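Local structure of Mgp-operon protein 3 (Mycoplasma pneumoniae, 6RJ1) at residues A[769-774]-A[804-809]. The protein is an extracellular, membrane-anchored adhesin, also known as P40/P90, that probably helps this human pathogen attach to host cells through sugar-bearing receptors. Sequence-based numbering, arbitrary orientation.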
ATOM      1  N   ASP A 769      -8.295   5.681  14.676  1.00 73.36           N
ATOM      2  CA  ASP A 769      -8.682   4.872  13.519  1.00 72.01           C
ATOM      3  C   ASP A 769      -7.944   3.519  13.415  1.00 75.54           C
ATOM      4  O   ASP A 769      -7.911   2.896  12.347  1.00 74.06           O
ATOM      5  CB  ASP A 769      -8.542   5.697  12.230  1.00 73.14           C
ATOM      6  CG  ASP A 769      -7.134   6.163  11.876  1.00 78.38           C
ATOM      7  OD1 ASP A 769      -6.271   6.221  12.786  1.00 77.51           O
ATOM      8  OD2 ASP A 769      -6.900   6.485  10.696  1.00 81.85           O
ATOM      9  N   GLY A 770      -7.412   3.060  14.544  1.00 72.74           N
ATOM     10  CA  GLY A 770      -6.735   1.773  14.641  1.00 72.26           C
ATOM     11  C   GLY A 770      -5.231   1.773  14.482  1.00 74.83           C
ATOM     12  O   GLY A 770      -4.640   0.699  14.372  1.00 75.31           O
ATOM     13  N   PHE A 771      -4.593   2.958  14.480  1.00 69.12           N
ATOM     14  CA  PHE A 771      -3.142   3.067  14.331  1.00 67.53           C
ATOM     15  C   PHE A 771      -2.528   3.901  15.437  1.00 71.25           C
ATOM     16  O   PHE A 771      -3.018   4.995  15.708  1.00 71.66           O
ATOM     17  CB  PHE A 771      -2.780   3.681  12.975  1.00 68.40           C
ATOM     18  CG  PHE A 771      -3.247   2.916  11.760  1.00 69.25           C
ATOM     19  CD1 PHE A 771      -2.533   1.818  11.293  1.00 72.42           C
ATOM     20  CD2 PHE A 771      -4.350   3.344  11.033  1.00 70.71           C
ATOM     21  CE1 PHE A 771      -2.933   1.142  10.136  1.00 73.40           C
ATOM     22  CE2 PHE A 771      -4.757   2.663   9.880  1.00 73.82           C
ATOM     23  CZ  PHE A 771      -4.038   1.575   9.433  1.00 72.56           C
ATOM     24  N   ALA A 772      -1.430   3.407  16.050  1.00 67.08           N
ATOM     25  CA  ALA A 772      -0.693   4.119  17.100  1.00 66.41           C
ATOM     26  C   ALA A 772       0.077   5.307  16.512  1.00 70.92           C
ATOM     27  O   ALA A 772       0.440   6.222  17.255  1.00 71.29           O
ATOM     28  CB  ALA A 772       0.259   3.176  17.812  1.00 67.00           C
ATOM     29  N   ASN A 773       0.330   5.289  15.186  1.00 66.58           N
ATOM     30  CA  ASN A 773       1.014   6.361  14.466  1.00 65.76           C
ATOM     31  C   ASN A 773      -0.003   7.313  13.820  1.00 69.42           C
ATOM     32  O   ASN A 773      -1.129   6.904  13.531  1.00 68.73           O
ATOM     33  CB  ASN A 773       1.975   5.785  13.411  1.00 63.45           C
ATOM     34  CG  ASN A 773       1.336   5.513  12.070  1.00 74.41           C
ATOM     35  OD1 ASN A 773       1.302   6.376  11.190  1.00 62.84           O
ATOM     36  ND2 ASN A 773       0.804   4.316  11.887  1.00 64.15           N
ATOM     37  N   SER A 774       0.416   8.566  13.565  1.00 66.02           N
ATOM     38  CA  SER A 774      -0.382   9.613  12.906  1.00 65.38           C
ATOM     39  C   SER A 774       0.441  10.187  11.750  1.00 68.33           C
ATOM     40  O   SER A 774       0.300  11.362  11.398  1.00 68.39           O
ATOM     41  CB  SER A 774      -0.730  10.717  13.905  1.00 67.93           C
ATOM     42  OG  SER A 774       0.455  11.313  14.405  1.00 72.12           O
ATOM     43  N   LEU A 804     -11.690   3.879   1.259  1.00 59.33           N
ATOM     44  CA  LEU A 804     -11.516   4.567   2.526  1.00 58.50           C
ATOM     45  C   LEU A 804     -10.037   4.705   2.824  1.00 63.37           C
ATOM     46  O   LEU A 804      -9.259   3.759   2.623  1.00 64.29           O
ATOM     47  CB  LEU A 804     -12.239   3.779   3.634  1.00 58.31           C
ATOM     48  CG  LEU A 804     -13.614   4.297   4.117  1.00 62.34           C
ATOM     49  CD1 LEU A 804     -14.530   4.728   2.971  1.00 61.76           C
ATOM     50  CD2 LEU A 804     -14.311   3.255   4.944  1.00 64.00           C
ATOM     51  N   VAL A 805      -9.643   5.911   3.237  1.00 58.72           N
ATOM     52  CA  VAL A 805      -8.279   6.274   3.644  1.00 57.35           C
ATOM     53  C   VAL A 805      -8.341   6.912   5.033  1.00 61.22           C
ATOM     54  O   VAL A 805      -9.439   7.182   5.534  1.00 60.68           O
ATOM     55  CB  VAL A 805      -7.518   7.163   2.618  1.00 60.24           C
ATOM     56  CG1 VAL A 805      -7.210   6.395   1.337  1.00 60.27           C
ATOM     57  CG2 VAL A 805      -8.258   8.468   2.328  1.00 59.47           C
ATOM     58  N   ARG A 806      -7.182   7.167   5.657  1.00 57.26           N
ATOM     59  CA  ARG A 806      -7.155   7.805   6.965  1.00 56.29           C
ATOM     60  C   ARG A 806      -7.669   9.233   6.847  1.00 62.11           C
ATOM     61  O   ARG A 806      -7.117  10.033   6.077  1.00 61.55           O
ATOM     62  CB  ARG A 806      -5.751   7.781   7.571  1.00 53.33           C
ATOM     63  CG  ARG A 806      -5.198   6.385   7.771  1.00 58.89           C
ATOM     64  CD  ARG A 806      -3.923   6.416   8.579  1.00 64.78           C
ATOM     65  NE  ARG A 806      -4.175   6.685   9.996  1.00 59.18           N
ATOM     66  CZ  ARG A 806      -3.229   6.812  10.913  1.00 68.77           C
ATOM     67  NH1 ARG A 806      -1.951   6.733  10.574  1.00 61.34           N
ATOM     68  NH2 ARG A 806      -3.552   7.031  12.178  1.00 59.91           N
ATOM     69  N   GLY A 807      -8.770   9.504   7.547  1.00 60.48           N
ATOM     70  CA  GLY A 807      -9.395  10.819   7.583  1.00 60.88           C
ATOM     71  C   GLY A 807     -10.537  11.096   6.634  1.00 67.13           C
ATOM     72  O   GLY A 807     -11.244  12.089   6.823  1.00 69.44           O
ATOM     73  N   GLY A 808     -10.722  10.261   5.621  1.00 63.39           N
ATOM     74  CA  GLY A 808     -11.798  10.476   4.666  1.00 63.65           C
ATOM     75  C   GLY A 808     -11.992   9.431   3.587  1.00 68.88           C
ATOM     76  O   GLY A 808     -11.326   8.394   3.572  1.00 68.01           O
ATOM     77  N   VAL A 809     -12.941   9.713   2.683  1.00 66.53           N
ATOM     78  CA  VAL A 809     -13.281   8.858   1.555  1.00 66.59           C
ATOM     79  C   VAL A 809     -12.726   9.440   0.250  1.00 69.34           C
ATOM     80  O   VAL A 809     -12.781  10.655   0.032  1.00 68.74           O
ATOM     81  CB  VAL A 809     -14.812   8.557   1.492  1.00 71.19           C
ATOM     82  CG1 VAL A 809     -15.644   9.820   1.261  1.00 71.24           C
ATOM     83  CG2 VAL A 809     -15.145   7.486   0.452  1.00 71.20           C
TER
HETATM   84  O   HOH W   1      -9.428   7.445   9.704  1.00 49.40           O
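Arg806 reaches from a beta hairpin into the loop 769-774, where Asp769, Phe771 and Asn773 receive its guanidinium. Its CB and CG pass alongside the carboxylate of Asp769, Arg806 CG lying 3.4 Å from Asp769 OD2. The chain is extended through chi2 (-170°), which carries CD past Phe771 CD2; the bend at chi3 (74°) then swings NE and the head group so that their edge meets the acid. Arg806 NE donates to Asp769 OD2 at 2.8 Å, almost straight at 165°, while Arg806 NH2 bonds Asp769 OD1 at 2.9 Å. Aspartate suits this side-on salt bridge: its two oxygens, using syn lone pairs, match NE and NH2, the planes nearly coplanar. Phe771 leans over one guanidinium face with CD2, 3.5 Å from Arg806 NE, the planes well tilted, and gives that face a nonpolar cover. At the tip, Arg806 NH2 and NH1 both donate to Asn773 O, NH2 at 2.8 Å. NH1 also bonds Leu776 O and, weakly, Asn773 OD1, which mainly serves the backbone N-H groups of Leu775 and Leu776. In this buried contact arginine's many donors hold together an irregular loop. A water bridges Asp769 OD2 to Gly807 N, and Gly807 takes the positive phi needed in the turn. Arg806 is the first corner residue of the type II turn Val805-Gly808, closing a two-residue hairpin between strands 799-805 and 808-815, and pins it to the loop before strand 779-786.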